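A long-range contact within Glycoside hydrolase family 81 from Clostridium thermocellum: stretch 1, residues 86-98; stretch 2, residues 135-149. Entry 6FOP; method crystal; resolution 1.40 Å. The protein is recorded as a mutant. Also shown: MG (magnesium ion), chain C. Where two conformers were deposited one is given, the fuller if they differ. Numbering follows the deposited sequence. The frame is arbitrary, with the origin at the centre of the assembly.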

ATOM      1  N   LYS A  86      19.632  -4.324  12.460  1.00 18.09           N
ATOM      2  CA  LYS A  86      20.816  -4.845  13.140  1.00 19.54           C
ATOM      3  C   LYS A  86      20.386  -5.420  14.487  1.00 19.73           C
ATOM      4  O   LYS A  86      19.380  -5.025  15.062  1.00 20.33           O
ATOM      5  CB  LYS A  86      21.905  -3.759  13.306  1.00 21.76           C
ATOM      6  CG  LYS A  86      21.410  -2.512  14.010  1.00 26.28           C
ATOM      7  CD  LYS A  86      22.439  -1.766  14.794  1.00 28.32           C
ATOM      8  CE  LYS A  86      21.938  -0.406  15.161  1.00 23.69           C
ATOM      9  NZ  LYS A  86      21.261  -0.323  16.458  1.00 20.68           N
ATOM     10  N   ASN A  87      21.174  -6.364  14.972  1.00 17.89           N
ATOM     11  CA  ASN A  87      20.975  -7.014  16.276  1.00 18.69           C
ATOM     12  C   ASN A  87      21.540  -6.165  17.400  1.00 19.81           C
ATOM     13  O   ASN A  87      22.771  -6.087  17.565  1.00 22.33           O
ATOM     14  CB  ASN A  87      21.658  -8.383  16.218  1.00 19.86           C
ATOM     15  CG  ASN A  87      21.529  -9.190  17.491  1.00 21.18           C
ATOM     16  OD1 ASN A  87      20.471  -9.317  18.063  1.00 22.14           O
ATOM     17  ND2 ASN A  87      22.640  -9.788  17.903  1.00 25.95           N
ATOM     18  N   ASP A  88      20.674  -5.509  18.173  1.00 17.23           N
ATOM     19  CA  ASP A  88      21.133  -4.869  19.409  1.00 17.11           C
ATOM     20  C   ASP A  88      21.146  -5.921  20.511  1.00 17.39           C
ATOM     21  O   ASP A  88      22.099  -5.980  21.302  1.00 19.04           O
ATOM     22  CB  ASP A  88      20.249  -3.659  19.770  1.00 16.91           C
ATOM     23  CG  ASP A  88      20.429  -2.478  18.821  1.00 18.16           C
ATOM     24  OD1 ASP A  88      21.534  -2.304  18.245  1.00 20.24           O
ATOM     25  OD2 ASP A  88      19.432  -1.701  18.642  1.00 19.24           O
ATOM     26  N   PHE A  89      20.114  -6.751  20.591  1.00 17.39           N
ATOM     27  CA  PHE A  89      20.151  -7.929  21.470  1.00 17.93           C
ATOM     28  C   PHE A  89      19.235  -8.993  20.913  1.00 16.99           C
ATOM     29  O   PHE A  89      18.230  -8.687  20.221  1.00 17.37           O
ATOM     30  CB  PHE A  89      19.781  -7.607  22.928  1.00 17.42           C
ATOM     31  CG  PHE A  89      18.465  -6.940  23.083  1.00 16.32           C
ATOM     32  CD1 PHE A  89      17.307  -7.710  23.260  1.00 16.62           C
ATOM     33  CD2 PHE A  89      18.365  -5.566  23.120  1.00 17.84           C
ATOM     34  CE1 PHE A  89      16.076  -7.102  23.437  1.00 17.23           C
ATOM     35  CE2 PHE A  89      17.142  -4.948  23.279  1.00 16.84           C
ATOM     36  CZ  PHE A  89      15.996  -5.720  23.468  1.00 16.07           C
ATOM     37  N   THR A  90      19.544 -10.250  21.224  1.00 17.55           N
ATOM     38  CA  THR A  90      18.696 -11.355  20.860  1.00 16.18           C
ATOM     39  C   THR A  90      17.957 -11.847  22.111  1.00 16.73           C
ATOM     40  O   THR A  90      18.579 -12.108  23.156  1.00 18.51           O
ATOM     41  CB  THR A  90      19.522 -12.486  20.197  1.00 17.55           C
ATOM     42  OG1 THR A  90      20.023 -12.021  18.929  1.00 18.61           O
ATOM     43  CG2 THR A  90      18.712 -13.695  19.979  1.00 18.90           C
ATOM     44  N   VAL A  91      16.638 -11.957  22.006  1.00 16.02           N
ATOM     45  CA  VAL A  91      15.807 -12.533  23.050  1.00 15.95           C
ATOM     46  C   VAL A  91      15.820 -14.027  22.818  1.00 17.33           C
ATOM     47  O   VAL A  91      15.176 -14.530  21.908  1.00 17.99           O
ATOM     48  CB  VAL A  91      14.373 -11.979  23.002  1.00 16.40           C
ATOM     49  CG1 VAL A  91      13.478 -12.652  24.035  1.00 16.87           C
ATOM     50  CG2 VAL A  91      14.367 -10.474  23.221  1.00 16.31           C
ATOM     51  N   GLY A  92      16.584 -14.720  23.678  1.00 17.04           N
ATOM     52  CA  GLY A  92      16.716 -16.166  23.650  1.00 18.42           C
ATOM     53  C   GLY A  92      16.113 -16.782  24.909  1.00 18.02           C
ATOM     54  O   GLY A  92      15.387 -16.121  25.666  1.00 17.74           O
ATOM     55  N   HIS A  93      16.479 -18.033  25.156  1.00 19.01           N
ATOM     56  CA  HIS A  93      15.833 -18.867  26.153  1.00 18.58           C
ATOM     57  C   HIS A  93      16.943 -19.568  26.963  1.00 21.84           C
ATOM     58  O   HIS A  93      17.992 -19.977  26.419  1.00 23.88           O
ATOM     59  CB  HIS A  93      14.929 -19.847  25.433  1.00 20.22           C
ATOM     60  CG  HIS A  93      14.005 -20.620  26.313  1.00 20.18           C
ATOM     61  ND1 HIS A  93      14.447 -21.638  27.121  1.00 22.10           N
ATOM     62  CD2 HIS A  93      12.663 -20.592  26.450  1.00 20.20           C
ATOM     63  CE1 HIS A  93      13.421 -22.199  27.735  1.00 23.18           C
ATOM     64  NE2 HIS A  93      12.326 -21.573  27.347  1.00 22.34           N
ATOM     65  N   SER A  94      16.718 -19.705  28.268  1.00 21.20           N
ATOM     66  CA  SER A  94      17.759 -20.185  29.186  1.00 22.74           C
ATOM     67  C   SER A  94      18.101 -21.654  29.026  1.00 24.42           C
ATOM     68  O   SER A  94      19.171 -22.078  29.432  1.00 28.06           O
ATOM     69  CB  SER A  94      17.363 -19.883  30.632  1.00 21.92           C
ATOM     70  OG  SER A  94      16.200 -20.562  31.030  1.00 22.90           O
ATOM     71  N   SER A  95      17.171 -22.458  28.534  1.00 24.75           N
ATOM     72  CA  SER A  95      17.441 -23.886  28.319  1.00 28.68           C
ATOM     73  C   SER A  95      17.305 -24.425  26.897  1.00 27.76           C
ATOM     74  O   SER A  95      17.834 -25.487  26.603  1.00 33.57           O
ATOM     75  CB  SER A  95      16.633 -24.732  29.311  1.00 32.73           C
ATOM     76  OG  SER A  95      15.258 -24.493  29.204  1.00 34.80           O
ATOM     77  N   VAL A  96      16.679 -23.674  25.997  1.00 23.98           N
ATOM     78  CA  VAL A  96      16.540 -24.080  24.625  1.00 24.74           C
ATOM     79  C   VAL A  96      17.450 -23.140  23.856  1.00 25.71           C
ATOM     80  O   VAL A  96      17.149 -21.969  23.728  1.00 26.94           O
ATOM     81  CB  VAL A  96      15.085 -23.973  24.116  1.00 25.68           C
ATOM     82  CG1 VAL A  96      15.013 -24.385  22.654  1.00 26.06           C
ATOM     83  CG2 VAL A  96      14.169 -24.871  24.941  1.00 26.78           C
ATOM     84  N   TYR A  97      18.570 -23.645  23.363  1.00 26.98           N
ATOM     85  CA  TYR A  97      19.525 -22.813  22.621  1.00 29.26           C
ATOM     86  C   TYR A  97      19.274 -22.831  21.106  1.00 27.44           C
ATOM     87  O   TYR A  97      19.743 -21.929  20.396  1.00 30.32           O
ATOM     88  CB  TYR A  97      20.965 -23.231  22.956  1.00 32.00           C
ATOM     89  CG  TYR A  97      21.512 -22.641  24.254  1.00 37.65           C
ATOM     90  CD1 TYR A  97      20.743 -22.608  25.421  1.00 39.22           C
ATOM     91  CD2 TYR A  97      22.822 -22.132  24.320  1.00 45.02           C
ATOM     92  CE1 TYR A  97      21.233 -22.075  26.615  1.00 37.25           C
ATOM     93  CE2 TYR A  97      23.328 -21.595  25.501  1.00 50.18           C
ATOM     94  CZ  TYR A  97      22.533 -21.573  26.643  1.00 47.80           C
ATOM     95  OH  TYR A  97      23.016 -21.046  27.829  1.00 55.24           O
ATOM     96  N   THR A  98      18.556 -23.846  20.611  1.00 27.31           N
ATOM     97  CA  THR A  98      18.206 -23.974  19.187  0.70 27.40           C
ATOM     98  C   THR A  98      16.717 -24.293  19.032  1.00 25.86           C
ATOM     99  O   THR A  98      16.273 -25.361  19.450  1.00 29.70           O
ATOM    100  CB  THR A  98      19.014 -25.123  18.516  0.70 29.91           C
ATOM    101  OG1 THR A  98      20.418 -24.911  18.718  0.70 33.24           O
ATOM    102  CG2 THR A  98      18.738 -25.198  17.024  0.70 30.53           C
ATOM    103  N   TYR A 135       6.532  -7.688  22.943  1.00 12.55           N
ATOM    104  CA  TYR A 135       5.963  -8.430  24.071  1.00 12.60           C
ATOM    105  C   TYR A 135       6.222  -9.927  23.899  1.00 13.71           C
ATOM    106  O   TYR A 135       6.126 -10.450  22.794  1.00 14.36           O
ATOM    107  CB  TYR A 135       4.458  -8.202  24.153  1.00 13.14           C
ATOM    108  CG  TYR A 135       4.018  -6.743  24.084  1.00 12.40           C
ATOM    109  CD1 TYR A 135       4.100  -5.903  25.163  1.00 13.30           C
ATOM    110  CD2 TYR A 135       3.529  -6.214  22.896  1.00 13.31           C
ATOM    111  CE1 TYR A 135       3.698  -4.598  25.114  1.00 13.60           C
ATOM    112  CE2 TYR A 135       3.123  -4.897  22.823  1.00 12.88           C
ATOM    113  CZ  TYR A 135       3.210  -4.072  23.898  1.00 13.47           C
ATOM    114  OH  TYR A 135       2.791  -2.756  23.811  1.00 13.52           O
ATOM    115  N   PHE A 136       6.539 -10.608  25.014  1.00 13.07           N
ATOM    116  CA  PHE A 136       6.942 -12.000  24.966  1.00 13.25           C
ATOM    117  C   PHE A 136       6.290 -12.811  26.078  1.00 13.15           C
ATOM    118  O   PHE A 136       6.097 -12.304  27.191  1.00 14.47           O
ATOM    119  CB  PHE A 136       8.470 -12.124  25.112  1.00 13.67           C
ATOM    120  CG  PHE A 136       9.264 -11.314  24.100  1.00 14.37           C
ATOM    121  CD1 PHE A 136       9.605 -10.002  24.355  1.00 14.91           C
ATOM    122  CD2 PHE A 136       9.637 -11.880  22.891  1.00 14.09           C
ATOM    123  CE1 PHE A 136      10.302  -9.247  23.414  1.00 15.18           C
ATOM    124  CE2 PHE A 136      10.330 -11.132  21.949  1.00 15.17           C
ATOM    125  CZ  PHE A 136      10.667  -9.823  22.226  1.00 15.75           C
ATOM    126  N   VAL A 137       6.006 -14.079  25.760  1.00 13.32           N
ATOM    127  CA  VAL A 137       5.587 -15.051  26.775  1.00 13.64           C
ATOM    128  C   VAL A 137       6.491 -16.265  26.605  1.00 14.91           C
ATOM    129  O   VAL A 137       6.687 -16.759  25.493  1.00 16.10           O
ATOM    130  CB  VAL A 137       4.105 -15.434  26.617  1.00 15.28           C
ATOM    131  CG1 VAL A 137       3.755 -16.618  27.538  1.00 16.58           C
ATOM    132  CG2 VAL A 137       3.237 -14.239  26.965  1.00 17.19           C
ATOM    133  N   PHE A 138       7.042 -16.726  27.731  1.00 15.38           N
ATOM    134  CA  PHE A 138       7.964 -17.863  27.786  1.00 15.34           C
ATOM    135  C   PHE A 138       7.298 -19.102  28.390  1.00 16.23           C
ATOM    136  O   PHE A 138       6.439 -18.996  29.277  1.00 18.15           O
ATOM    137  CB  PHE A 138       9.182 -17.480  28.640  1.00 16.12           C
ATOM    138  CG  PHE A 138      10.152 -16.618  27.916  1.00 16.42           C
ATOM    139  CD1 PHE A 138       9.858 -15.282  27.640  1.00 16.86           C
ATOM    140  CD2 PHE A 138      11.341 -17.140  27.483  1.00 17.72           C
ATOM    141  CE1 PHE A 138      10.756 -14.520  26.898  1.00 17.11           C
ATOM    142  CE2 PHE A 138      12.238 -16.376  26.764  1.00 19.35           C
ATOM    143  CZ  PHE A 138      11.952 -15.069  26.489  1.00 18.05           C
ATOM    144  N   THR A 139       7.697 -20.280  27.900  1.00 15.60           N
ATOM    145  CA  THR A 139       7.456 -21.510  28.623  1.00 17.32           C
ATOM    146  C   THR A 139       8.777 -22.297  28.713  1.00 18.27           C
ATOM    147  O   THR A 139       9.672 -22.166  27.877  1.00 19.14           O
ATOM    148  CB  THR A 139       6.417 -22.413  27.944  1.00 19.44           C
ATOM    149  OG1 THR A 139       6.984 -23.013  26.759  1.00 21.22           O
ATOM    150  CG2 THR A 139       5.136 -21.668  27.664  1.00 18.18           C
ATOM    151  N   GLY A 140       8.929 -23.032  29.801  1.00 18.96           N
ATOM    152  CA  GLY A 140      10.019 -23.978  29.935  1.00 18.68           C
ATOM    153  C   GLY A 140      11.342 -23.397  30.335  1.00 20.08           C
ATOM    154  O   GLY A 140      12.329 -24.126  30.380  1.00 24.23           O
ATOM    155  N   GLY A 141      11.373 -22.100  30.642  1.00 19.63           N
ATOM    156  CA  GLY A 141      12.595 -21.441  31.025  1.00 20.89           C
ATOM    157  C   GLY A 141      12.517 -19.940  30.999  1.00 19.63           C
ATOM    158  O   GLY A 141      11.450 -19.353  30.823  1.00 19.64           O
ATOM    159  N   ASN A 142      13.679 -19.323  31.116  1.00 19.31           N
ATOM    160  CA  ASN A 142      13.789 -17.902  31.359  1.00 18.37           C
ATOM    161  C   ASN A 142      14.252 -17.123  30.123  1.00 18.95           C
ATOM    162  O   ASN A 142      14.999 -17.650  29.299  1.00 19.63           O
ATOM    163  CB  ASN A 142      14.807 -17.672  32.464  1.00 19.52           C
ATOM    164  CG  ASN A 142      14.280 -18.083  33.812  1.00 22.84           C
ATOM    165  OD1 ASN A 142      13.118 -17.842  34.143  1.00 23.21           O
ATOM    166  ND2 ASN A 142      15.145 -18.673  34.617  1.00 24.41           N
ATOM    167  N   PRO A 143      13.882 -15.839  30.048  1.00 17.64           N
ATOM    168  CA  PRO A 143      14.468 -14.973  29.012  1.00 16.47           C
ATOM    169  C   PRO A 143      15.954 -14.861  29.189  1.00 18.28           C
ATOM    170  O   PRO A 143      16.414 -14.553  30.290  1.00 20.60           O
ATOM    171  CB  PRO A 143      13.797 -13.618  29.262  1.00 17.02           C
ATOM    172  CG  PRO A 143      12.543 -13.960  29.994  1.00 16.32           C
ATOM    173  CD  PRO A 143      12.935 -15.094  30.884  1.00 17.12           C
ATOM    174  N   ARG A 144      16.693 -15.146  28.120  1.00 17.53           N
ATOM    175  CA  ARG A 144      18.134 -15.035  28.105  1.00 18.22           C
ATOM    176  C   ARG A 144      18.434 -13.984  27.064  1.00 18.76           C
ATOM    177  O   ARG A 144      18.268 -14.246  25.872  1.00 20.08           O
ATOM    178  CB  ARG A 144      18.760 -16.393  27.745  1.00 20.87           C
ATOM    179  CG  ARG A 144      20.291 -16.401  27.722  1.00 23.37           C
ATOM    180  CD  ARG A 144      20.809 -17.808  27.427  1.00 26.62           C
ATOM    181  NE  ARG A 144      20.418 -18.292  26.099  1.00 26.98           N
ATOM    182  CZ  ARG A 144      21.058 -18.035  24.960  1.00 32.55           C
ATOM    183  NH1 ARG A 144      22.177 -17.295  24.941  1.00 36.62           N
ATOM    184  NH2 ARG A 144      20.619 -18.535  23.803  1.00 33.66           N
ATOM    185  N   ILE A 145      18.781 -12.783  27.525  1.00 17.78           N
ATOM    186  CA  ILE A 145      18.963 -11.617  26.657  1.00 18.08           C
ATOM    187  C   ILE A 145      20.432 -11.502  26.285  1.00 19.56           C
ATOM    188  O   ILE A 145      21.282 -11.067  27.093  1.00 20.76           O
ATOM    189  CB  ILE A 145      18.435 -10.320  27.309  1.00 18.88           C
ATOM    190  CG1 ILE A 145      17.045 -10.557  27.944  1.00 19.30           C
ATOM    191  CG2 ILE A 145      18.421  -9.181  26.285  1.00 20.50           C
ATOM    192  CD1 ILE A 145      15.960 -11.060  27.019  1.00 19.63           C
ATOM    193  N   ASP A 146      20.734 -11.931  25.060  1.00 19.74           N
ATOM    194  CA  ASP A 146      22.091 -12.008  24.540  1.00 19.89           C
ATOM    195  C   ASP A 146      22.401 -10.740  23.760  1.00 20.06           C
ATOM    196  O   ASP A 146      21.977 -10.574  22.603  1.00 20.04           O
ATOM    197  CB  ASP A 146      22.203 -13.257  23.658  1.00 20.60           C
ATOM    198  CG  ASP A 146      23.573 -13.461  23.062  1.00 22.40           C
ATOM    199  OD1 ASP A 146      24.496 -12.684  23.344  1.00 24.45           O
ATOM    200  OD2 ASP A 146      23.707 -14.424  22.267  1.00 26.89           O
ATOM    201  N   PHE A 147      23.087  -9.812  24.412  1.00 20.97           N
ATOM    202  CA  PHE A 147      23.409  -8.503  23.814  1.00 20.32           C
ATOM    203  C   PHE A 147      24.537  -8.604  22.796  1.00 22.28           C
ATOM    204  O   PHE A 147      25.388  -9.511  22.867  1.00 21.53           O
ATOM    205  CB  PHE A 147      23.788  -7.485  24.904  1.00 22.48           C
ATOM    206  CG  PHE A 147      22.622  -7.014  25.719  1.00 24.48           C
ATOM    207  CD1 PHE A 147      22.194  -7.740  26.815  1.00 25.65           C
ATOM    208  CD2 PHE A 147      21.922  -5.860  25.349  1.00 24.50           C
ATOM    209  CE1 PHE A 147      21.087  -7.315  27.558  1.00 27.14           C
ATOM    210  CE2 PHE A 147      20.826  -5.428  26.078  1.00 26.46           C
ATOM    211  CZ  PHE A 147      20.395  -6.169  27.169  1.00 26.26           C
ATOM    212  N   SER A 148      24.519  -7.687  21.831  1.00 22.26           N
ATOM    213  CA  SER A 148      25.638  -7.503  20.910  0.53 24.27           C
ATOM    214  C   SER A 148      26.712  -6.666  21.606  1.00 27.40           C
ATOM    215  O   SER A 148      26.810  -5.446  21.407  1.00 31.98           O
ATOM    216  CB  SER A 148      25.163  -6.848  19.622  0.53 24.67           C
ATOM    217  OG  SER A 148      26.258  -6.614  18.779  0.53 27.08           O
ATOM    218  N   GLY A 149      27.527  -7.334  22.403  1.00 26.67           N
ATOM    219  CA  GLY A 149      28.447  -6.668  23.340  1.00 26.00           C
ATOM    220  C   GLY A 149      27.845  -6.619  24.741  1.00 25.99           C
ATOM    221  O   GLY A 149      26.977  -7.403  25.086  1.00 30.09           O
TER
HETATM  222 MG    MG C 827      26.167 -11.341  24.117  0.70 29.61          MG
HETATM  223  O   HOH W   1      24.862  -5.285  16.128  1.00 46.35           O
HETATM  224  O   HOH W   2      22.987 -13.516  19.024  1.00 27.31           O
HETATM  225  O   HOH W   3      17.941 -19.416  23.094  1.00 21.70           O
HETATM  226  O   HOH W   4      14.696 -24.355  32.003  1.00 45.20           O
HETATM  227  O   HOH W   5      28.102 -10.106  24.180  1.00 30.52           O
HETATM  228  O   HOH W   6      26.838 -13.031  25.578  1.00 41.33           O

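Strand 89-93 of the first stretch runs antiparallel to strand 143-147 of the second, the N-to-C directions making an angle of 146° and the axes approaching to 4.4 Å. Hydrogen-bonded and non-hydrogen-bonded pairs alternate along the ladder. Thr90 and Asp146 form a hydrogen-bonded pair, with Thr90 N donating to Asp146 O (2.8 Å) and Asp146 N to Thr90 O (2.9 Å). Gly92 and Arg144 repeat the pattern through Gly92 N to Arg144 O (2.8 Å) and Arg144 N to Gly92 O (2.9 Å). Between and beside them, Phe89 faces Phe147, Val91 faces Ile145 and His93 faces Pro143 without such bonds. The register continues past the strands: Ser148 N donates to Asp88 O (3.0 Å) at one end, and Ser94 N to Asn142 O (2.9 Å) at the other.

The side chains of Phe89, Val91, Ile145 and Phe147 share one face of the sheet and build an apolar layer. Phe89 CB sits over the ring of Phe147, 4.0 Å from its centroid, while Phe89 CD1 touches Ile145 CG2 at 3.5 Å. Strand 135-139, whose axis lies 9.4 Å from that of strand 89-93, sends Phe136 and Phe138 toward the first stretch. Val91 meets both: its CG1 lies over the face of the Phe136 ring and reaches the edge of Phe138, with Val91 CG1 to Phe138 CZ at 3.8 Å.

Thr90, Asp146 and Arg144 occupy the opposite face, where Gly92 contributes no side chain. A CB on Gly92 would lie only 3.1 Å from Arg144 NH2, a tight fit. Arg144 crosses this space to donate from NE to His93 O (3.0 Å), and its guanidinium lies flat on Tyr97, with planes at 15° and centres 4.2 Å apart, so that its positive charge rests over the aromatic face. A water accepts from both Arg144 NH2 and His93 N (each 2.9 Å), adding a bridge. Asp146 instead turns its carboxylate to magnesium, OD1 binding the ion at 2.3 Å, alongside Phe147 O at 2.4 Å.

His93 anchors the turn after strand 135-139. Its NE2 donates to Thr139 O (2.8 Å), while its ND1 accepts from Ser95 N and Val96 N (both 3.2 Å), holding the imidazole from both nitrogens. Gly141 packs close by: a CB there would clash with His93 CE1 at 2.4 Å and with Ser94 OG at 3.0 Å. Ser94 OG in turn accepts from Asn142 N (2.8 Å), fastening the turn where the ladder ends.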